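Local structure of bucandin (Bungarus candidus, 1F94) at residues G7-G10 with C11-I15. The protein probably acts as a presynaptic three-finger neurotoxin of krait venom that enhances acetylcholine release. Sequence-based numbering, arbitrary orientation.
Sequences GVSG and CHLKI
Gly10, Ser9 and Leu13 carry this local contact, with His12 at its side. Gly10 O lies 4.0 Å from Leu13 CG, where the isobutyl group forks: CD2 stops 3.7 Å from Ser9 OG, while CD1 lies 3.7 Å from Gly7 N. Ser9 also meets the imidazole of His12. Ser9 O sits 3.2 Å from His12 CE1, at the edge of the ring and in its plane, a close polar contact, not a hydrogen bond. His12 CE1 is also 3.5 Å from Ser9 OG, so it has both oxygens of one serine beside it. The first torsion of His12, 61°, sets CG between the backbone N and the carbonyl carbon and swings the ring back so that its CE1 edge faces Ser9.

Gly7 to Gly10 form a type I beta turn, the two-residue hairpin turn joining antiparallel strands 2-7 and 12-16 at the tip of the first finger of this three-finger toxin. Two backbone bonds close it, Gly7 N to Gly10 O (2.9 Å) and Gly10 N to Gly7 O (3.0 Å). Gly10 has phi 126° and psi -168°, backbone angles at which only glycine avoids crowding the carbonyl O of Ser9. Next to it, Cys11 turns SG away from its own carbonyl carbon, and the sulfur pairs with Cys6 in a disulfide that ties the two arms together. The ladder resumes at Leu13 with Arg5 after a one-residue shift, consistent with a beta bulge at Cys11-His12.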
loop_
_atom_site.group_PDB
_atom_site.type_symbol
_atom_site.label_atom_id
_atom_site.label_comp_id
_atom_site.label_asym_id
_atom_site.label_seq_id
_atom_site.Cartn_x
_atom_site.Cartn_y
_atom_site.Cartn_z
ATOM N N GLY A 7 -5.276 5.824 -8.069
ATOM C CA GLY A 7 -6.046 5.825 -9.301
ATOM C C GLY A 7 -5.435 6.857 -10.242
ATOM O O GLY A 7 -4.385 7.431 -9.999
ATOM N N VAL A 8 -6.133 7.142 -11.327
ATOM C CA VAL A 8 -5.637 8.133 -12.319
ATOM C C VAL A 8 -5.380 9.453 -11.701
ATOM O O VAL A 8 -4.540 10.196 -12.175
ATOM C CB VAL A 8 -6.657 8.232 -13.511
ATOM C CG1 VAL A 8 -7.923 8.898 -13.103
ATOM C CG2 VAL A 8 -5.951 8.919 -14.635
ATOM N N SER A 9 -6.113 9.806 -10.625
ATOM C CA SER A 9 -5.999 11.120 -9.996
ATOM C C SER A 9 -4.890 11.196 -8.967
ATOM O O SER A 9 -4.632 12.294 -8.456
ATOM C CB SER A 9 -7.308 11.563 -9.390
ATOM O OG SER A 9 -7.602 10.747 -8.248
ATOM N N GLY A 10 -4.222 10.068 -8.677
ATOM C CA GLY A 10 -3.140 10.054 -7.686
ATOM C C GLY A 10 -3.371 9.029 -6.632
ATOM O O GLY A 10 -4.283 8.184 -6.725
ATOM N N CYS A 11 -2.580 9.115 -5.568
ATOM C CA CYS A 11 -2.528 8.104 -4.508
ATOM C C CYS A 11 -3.073 8.626 -3.166
ATOM O O CYS A 11 -2.770 8.120 -2.120
ATOM C CB CYS A 11 -1.135 7.538 -4.349
ATOM S SG CYS A 11 -0.529 6.635 -5.766
ATOM N N HIS A 12 -3.961 9.612 -3.270
ATOM C CA HIS A 12 -4.613 10.208 -2.111
ATOM C C HIS A 12 -6.017 9.635 -1.879
ATOM O O HIS A 12 -6.723 10.113 -0.995
ATOM C CB HIS A 12 -4.775 11.716 -2.285
ATOM C CG HIS A 12 -5.634 12.035 -3.486
ATOM N ND1 HIS A 12 -5.121 12.115 -4.756
ATOM C CD2 HIS A 12 -6.961 12.246 -3.574
ATOM C CE1 HIS A 12 -6.103 12.383 -5.563
ATOM N NE2 HIS A 12 -7.275 12.467 -4.879
ATOM N N LEU A 13 -6.428 8.634 -2.677
ATOM C CA LEU A 13 -7.720 8.041 -2.511
ATOM C C LEU A 13 -7.756 7.220 -1.218
ATOM O O LEU A 13 -6.740 6.615 -0.892
ATOM C CB LEU A 13 -8.055 7.136 -3.708
ATOM C CG LEU A 13 -7.915 7.790 -5.059
ATOM C CD1 LEU A 13 -8.245 6.805 -6.165
ATOM C CD2 LEU A 13 -8.792 9.023 -5.206
ATOM N N LYS A 14 -8.886 7.153 -0.567
ATOM C CA LYS A 14 -9.040 6.413 0.671
ATOM C C LYS A 14 -9.907 5.200 0.449
ATOM O O LYS A 14 -10.898 5.243 -0.260
ATOM C CB LYS A 14 -9.688 7.285 1.754
ATOM C CG LYS A 14 -8.851 8.539 2.078
ATOM C CD LYS A 14 -9.623 9.414 3.096
ATOM C CE LYS A 14 -9.158 10.831 3.112
ATOM N NZ LYS A 14 -9.725 11.801 2.120
ATOM N N ILE A 15 -9.511 4.056 1.062
ATOM C CA ILE A 15 -10.293 2.830 0.981
ATOM C C ILE A 15 -10.431 2.203 2.359
ATOM O O ILE A 15 -9.426 2.109 3.095
ATOM C CB ILE A 15 -9.685 1.868 -0.046
ATOM C CG1 ILE A 15 -10.560 0.657 -0.250
ATOM C CG2 ILE A 15 -8.270 1.478 0.285
ATOM C CD1 ILE A 15 -10.413 0.005 -1.600
#